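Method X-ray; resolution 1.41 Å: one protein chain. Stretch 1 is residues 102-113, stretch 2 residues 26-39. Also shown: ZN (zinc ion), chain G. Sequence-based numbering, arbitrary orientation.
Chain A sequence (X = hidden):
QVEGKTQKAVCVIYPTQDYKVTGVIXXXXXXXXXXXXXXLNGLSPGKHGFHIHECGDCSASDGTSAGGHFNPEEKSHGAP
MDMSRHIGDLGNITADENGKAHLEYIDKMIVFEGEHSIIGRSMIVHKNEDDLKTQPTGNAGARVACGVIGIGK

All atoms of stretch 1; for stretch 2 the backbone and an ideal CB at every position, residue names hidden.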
# COMPACT_ATOMS: atom_id res chain seq x y z
N HIS A 102 11.61 0.15 -17.32
CA HIS A 102 10.29 0.58 -17.82
C HIS A 102 9.56 -0.66 -18.33
O HIS A 102 10.15 -1.45 -19.09
CB HIS A 102 10.43 1.67 -18.88
CG HIS A 102 9.15 2.10 -19.48
ND1 HIS A 102 8.22 2.90 -18.82
CD2 HIS A 102 8.63 1.85 -20.70
CE1 HIS A 102 7.20 3.12 -19.63
NE2 HIS A 102 7.43 2.50 -20.78
N LEU A 103 8.30 -0.79 -17.96
CA LEU A 103 7.42 -1.84 -18.52
C LEU A 103 6.04 -1.24 -18.76
O LEU A 103 5.57 -0.47 -17.92
CB LEU A 103 7.33 -3.02 -17.54
CG LEU A 103 6.36 -4.13 -17.92
CD1 LEU A 103 6.75 -4.79 -19.23
CD2 LEU A 103 6.25 -5.15 -16.81
N GLU A 104 5.47 -1.56 -19.91
CA GLU A 104 4.08 -1.21 -20.28
C GLU A 104 3.48 -2.41 -20.99
O GLU A 104 4.06 -2.87 -21.97
CB GLU A 104 4.13 0.03 -21.17
CG GLU A 104 2.81 0.67 -21.47
CD GLU A 104 3.03 1.90 -22.34
OE1 GLU A 104 2.15 2.14 -23.17
OE2 GLU A 104 4.11 2.58 -22.21
N TYR A 105 2.34 -2.89 -20.52
CA TYR A 105 1.58 -3.93 -21.26
C TYR A 105 0.14 -3.90 -20.77
O TYR A 105 -0.16 -3.30 -19.71
CB TYR A 105 2.24 -5.31 -21.13
CG TYR A 105 1.85 -6.07 -19.89
CD1 TYR A 105 2.43 -5.78 -18.67
CD2 TYR A 105 0.88 -7.05 -19.93
CE1 TYR A 105 2.06 -6.47 -17.52
CE2 TYR A 105 0.50 -7.75 -18.80
CZ TYR A 105 1.10 -7.45 -17.59
OH TYR A 105 0.74 -8.12 -16.46
N ILE A 106 -0.73 -4.54 -21.55
CA ILE A 106 -2.18 -4.65 -21.25
C ILE A 106 -2.43 -6.04 -20.67
O ILE A 106 -2.21 -7.05 -21.38
CB ILE A 106 -3.01 -4.42 -22.53
CG1 ILE A 106 -2.70 -3.07 -23.17
CG2 ILE A 106 -4.48 -4.59 -22.21
CD1 ILE A 106 -2.90 -1.88 -22.26
N ASP A 107 -2.90 -6.07 -19.43
CA ASP A 107 -3.26 -7.30 -18.71
C ASP A 107 -4.77 -7.47 -18.78
O ASP A 107 -5.50 -6.53 -18.50
CB ASP A 107 -2.74 -7.25 -17.27
CG ASP A 107 -2.80 -8.61 -16.61
OD1 ASP A 107 -3.92 -9.05 -16.29
OD2 ASP A 107 -1.75 -9.21 -16.43
N LYS A 108 -5.23 -8.66 -19.18
CA LYS A 108 -6.67 -8.95 -19.40
C LYS A 108 -7.26 -9.68 -18.19
O LYS A 108 -8.45 -10.01 -18.24
CB LYS A 108 -6.82 -9.76 -20.69
CG LYS A 108 -6.44 -8.99 -21.94
CD LYS A 108 -7.01 -9.57 -23.22
CE LYS A 108 -7.00 -8.59 -24.37
NZ LYS A 108 -8.20 -7.72 -24.35
N MET A 109 -6.49 -9.91 -17.13
CA MET A 109 -6.94 -10.71 -15.96
C MET A 109 -7.09 -9.85 -14.70
O MET A 109 -7.97 -10.14 -13.88
CB MET A 109 -5.95 -11.85 -15.68
CG MET A 109 -5.88 -12.85 -16.81
SD MET A 109 -5.37 -14.46 -16.21
CE MET A 109 -5.56 -15.47 -17.68
N ILE A 110 -6.25 -8.83 -14.51
CA ILE A 110 -6.28 -8.05 -13.24
C ILE A 110 -7.49 -7.11 -13.23
O ILE A 110 -7.82 -6.51 -14.28
CB ILE A 110 -4.93 -7.36 -12.97
CG1 ILE A 110 -4.55 -6.33 -14.02
CG2 ILE A 110 -3.82 -8.40 -12.80
CD1 ILE A 110 -3.12 -5.85 -13.88
N VAL A 111 -8.16 -7.02 -12.09
CA VAL A 111 -9.34 -6.12 -11.87
C VAL A 111 -9.19 -5.40 -10.53
O VAL A 111 -8.27 -5.76 -9.76
CB VAL A 111 -10.67 -6.91 -11.94
CG1 VAL A 111 -10.88 -7.54 -13.31
CG2 VAL A 111 -10.75 -7.96 -10.86
N PHE A 112 -10.05 -4.42 -10.27
CA PHE A 112 -9.99 -3.55 -9.06
C PHE A 112 -11.17 -3.81 -8.12
O PHE A 112 -11.31 -3.06 -7.14
CB PHE A 112 -9.96 -2.08 -9.46
CG PHE A 112 -8.86 -1.70 -10.42
CD1 PHE A 112 -7.56 -2.17 -10.24
CD2 PHE A 112 -9.11 -0.88 -11.50
CE1 PHE A 112 -6.56 -1.83 -11.14
CE2 PHE A 112 -8.10 -0.53 -12.39
CZ PHE A 112 -6.83 -1.00 -12.21
N GLU A 113 -12.01 -4.81 -8.40
CA GLU A 113 -13.19 -5.10 -7.54
C GLU A 113 -13.42 -6.61 -7.51
O GLU A 113 -12.96 -7.28 -8.45
CB GLU A 113 -14.42 -4.33 -8.02
CG GLU A 113 -14.81 -4.63 -9.45
CD GLU A 113 -16.19 -4.09 -9.83
OE1 GLU A 113 -16.92 -4.78 -10.57
OE2 GLU A 113 -16.52 -2.98 -9.37
N UNK A 26 1.64 1.93 -12.03
CA UNK A 26 0.23 2.32 -12.16
C UNK A 26 -0.51 1.26 -12.96
O UNK A 26 0.07 0.63 -13.86
CB UNK A 26 0.09 3.69 -12.83
N UNK A 27 -1.78 1.10 -12.61
CA UNK A 27 -2.74 0.19 -13.26
C UNK A 27 -3.92 1.06 -13.68
O UNK A 27 -4.53 1.64 -12.78
CB UNK A 27 -3.18 -0.95 -12.34
N UNK A 28 -4.22 1.14 -14.97
CA UNK A 28 -5.30 2.01 -15.47
C UNK A 28 -6.26 1.16 -16.31
O UNK A 28 -5.78 0.47 -17.23
CB UNK A 28 -4.74 3.17 -16.29
N UNK A 29 -7.55 1.21 -16.00
CA UNK A 29 -8.58 0.53 -16.82
C UNK A 29 -8.48 1.09 -18.23
O UNK A 29 -8.41 2.32 -18.36
CB UNK A 29 -9.99 0.73 -16.25
N UNK A 30 -8.42 0.21 -19.24
CA UNK A 30 -8.48 0.55 -20.68
C UNK A 30 -9.63 -0.24 -21.31
O UNK A 30 -10.17 -1.14 -20.63
CB UNK A 30 -7.16 0.24 -21.38
N UNK A 31 -9.95 0.06 -22.57
CA UNK A 31 -11.01 -0.65 -23.34
C UNK A 31 -10.67 -2.15 -23.37
O UNK A 31 -11.60 -2.96 -23.25
CB UNK A 31 -11.13 -0.10 -24.76
N UNK A 32 -9.39 -2.48 -23.52
CA UNK A 32 -8.89 -3.85 -23.82
C UNK A 32 -8.41 -4.57 -22.55
O UNK A 32 -7.93 -5.71 -22.69
CB UNK A 32 -7.75 -3.79 -24.83
N UNK A 33 -8.51 -3.95 -21.37
CA UNK A 33 -8.10 -4.58 -20.10
C UNK A 33 -7.56 -3.56 -19.11
O UNK A 33 -8.19 -2.52 -18.92
CB UNK A 33 -7.04 -5.65 -20.36
N UNK A 34 -6.42 -3.86 -18.49
CA UNK A 34 -5.75 -2.93 -17.53
C UNK A 34 -4.34 -2.66 -18.04
O UNK A 34 -3.57 -3.61 -18.24
CB UNK A 34 -5.71 -3.51 -16.11
N UNK A 35 -4.03 -1.39 -18.27
CA UNK A 35 -2.68 -0.95 -18.67
C UNK A 35 -1.79 -0.91 -17.43
O UNK A 35 -2.07 -0.13 -16.49
CB UNK A 35 -2.72 0.42 -19.35
N UNK A 36 -0.75 -1.73 -17.45
CA UNK A 36 0.29 -1.77 -16.38
C UNK A 36 1.46 -0.92 -16.87
O UNK A 36 1.95 -1.19 -17.98
CB UNK A 36 0.74 -3.20 -16.07
N UNK A 37 1.83 0.09 -16.09
CA UNK A 37 3.01 0.94 -16.40
C UNK A 37 3.91 0.96 -15.17
O UNK A 37 3.47 1.41 -14.11
CB UNK A 37 2.60 2.36 -16.79
N UNK A 38 5.15 0.51 -15.34
CA UNK A 38 6.13 0.45 -14.24
C UNK A 38 7.34 1.29 -14.64
O UNK A 38 7.82 1.17 -15.78
CB UNK A 38 6.54 -0.99 -13.93
N UNK A 39 7.80 2.11 -13.70
CA UNK A 39 9.02 2.92 -13.85
C UNK A 39 9.83 2.75 -12.58
O UNK A 39 9.44 3.34 -11.55
CB UNK A 39 8.70 4.39 -14.11
ZN ZN G . 6.32 2.69 -22.43

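Position 26 has nothing of stretch 1 within reach of its CB, so the contact sets no preference; it is Thr26. At 27 the CB points toward stretch 1 and lies 3.7 Å from Phe112 CZ, with Ile110 CD1 a little farther off. A greasy side chain, aliphatic or aromatic, suits this spot. Phe27 fills it, and its CD2 packs 3.7 Å from Ile110 CD1. Position 28 points away: Thr28.

The CB of 29 points sideways, 4.5 Å from Phe112 CE2; many chains fit, and a long polar one could turn back to the turn's carbonyls. Lys29 does so, NZ donating to those of 30 and 33.

Residues 30 to 33 make a type I turn, where small polar residues do well. The CB of 30 points toward stretch 1, 4.8 Å from Ile106 CD1; Ser30 OG turns toward 32. Position 31 points away, open to any polar residue: Asp31. At 32 the ideal CB is 4.0 Å from Lys108 NZ and 4.3 Å from Ile106 CG2, suiting an acidic or small polar residue. Asp32 OD1 accepts a very short 2.5 Å hydrogen bond from Ser30 OG, yet Lys108 NZ donates to the backbone, Asp32 O, at 2.6 Å.

Position 33 has phi 147° and psi -133°, and an ideal CB would sit 2.6 Å from Asp107 O, a clash. Only glycine fits: Gly33.

From 34 the strand runs antiparallel to 102-107 and its side chains alternate. Position 34 shares a face with Leu103, Tyr105 and Asp107, its CB 3.7 Å from Ile110 CG1; a branched aliphatic suits. Val34 packs there, with CG1 3.9 Å from Phe112 CZ.

Position 35 lies on the other face, beside Ile106 CD1, with the Glu104 carboxylate farther along. A long cation with an aliphatic stem satisfies both. Lys35 is fully extended, its CB against Ile106 and its NZ in a salt bridge 3.5 Å from Glu104 OE1.

At 36, near Tyr105 and Ile110, another apolar residue belongs; Val36 places CG2 3.7 Å from Ile110 CD1. Position 37 looks onto Glu104 CG, and several beta-formers would serve: Val37, CG2 4.0 Å from that carbon. At 38 the neighbour is Leu103, where small or medium apolar groups are reasonable; Ala38 CB meets Leu103 CB at 4.2 Å.

Position 39 faces His102, whose NE2 binds zinc, leaving ND1 to donate. An acceptor is wanted, and Asp39 OD1 takes the hydrogen bond from His102 ND1 at 2.8 Å.

Stretch 2, residues 26-39: TFTKSDDGVKVVAD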
# COMPACT_ATOMS: atom_id res chain seq x y z
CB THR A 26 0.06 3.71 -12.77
OG1 THR A 26 0.49 3.65 -14.12
CG2 THR A 26 0.81 4.76 -11.98
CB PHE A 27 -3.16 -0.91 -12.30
CG PHE A 27 -2.03 -1.70 -11.69
CD1 PHE A 27 -1.40 -1.28 -10.53
CD2 PHE A 27 -1.64 -2.90 -12.26
CE1 PHE A 27 -0.36 -2.02 -9.99
CE2 PHE A 27 -0.63 -3.66 -11.69
CZ PHE A 27 0.01 -3.22 -10.55
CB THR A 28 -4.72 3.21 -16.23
OG1 THR A 28 -3.77 3.85 -15.37
CG2 THR A 28 -5.79 4.19 -16.65
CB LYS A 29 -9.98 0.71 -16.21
CG LYS A 29 -11.04 -0.24 -16.76
CD LYS A 29 -10.87 -1.67 -16.29
CE LYS A 29 -11.70 -2.67 -17.07
NZ LYS A 29 -11.17 -2.90 -18.43
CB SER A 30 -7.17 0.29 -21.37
OG SER A 30 -6.90 -1.11 -21.42
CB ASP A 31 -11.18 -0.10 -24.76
CG ASP A 31 -9.90 0.29 -25.48
OD1 ASP A 31 -8.84 -0.31 -25.20
OD2 ASP A 31 -9.99 1.20 -26.33
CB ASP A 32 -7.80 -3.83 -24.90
CG ASP A 32 -6.69 -2.81 -24.72
OD1 ASP A 32 -6.71 -2.08 -23.71
OD2 ASP A 32 -5.81 -2.74 -25.60
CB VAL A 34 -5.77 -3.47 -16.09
CG1 VAL A 34 -4.85 -2.66 -15.17
CG2 VAL A 34 -7.19 -3.52 -15.55
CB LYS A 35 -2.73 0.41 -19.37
CG LYS A 35 -1.38 0.90 -19.87
CD LYS A 35 -1.47 2.28 -20.46
CE LYS A 35 -0.16 2.80 -21.00
NZ LYS A 35 -0.36 4.08 -21.72
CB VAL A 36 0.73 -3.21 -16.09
CG1 VAL A 36 1.77 -3.27 -14.98
CG2 VAL A 36 -0.48 -4.07 -15.76
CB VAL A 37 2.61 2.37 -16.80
CG1 VAL A 37 3.86 3.21 -17.07
CG2 VAL A 37 1.69 2.38 -18.00
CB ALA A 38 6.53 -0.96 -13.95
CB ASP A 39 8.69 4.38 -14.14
CG ASP A 39 8.09 4.52 -15.52
OD1 ASP A 39 8.85 4.37 -16.50
OD2 ASP A 39 6.88 4.73 -15.59
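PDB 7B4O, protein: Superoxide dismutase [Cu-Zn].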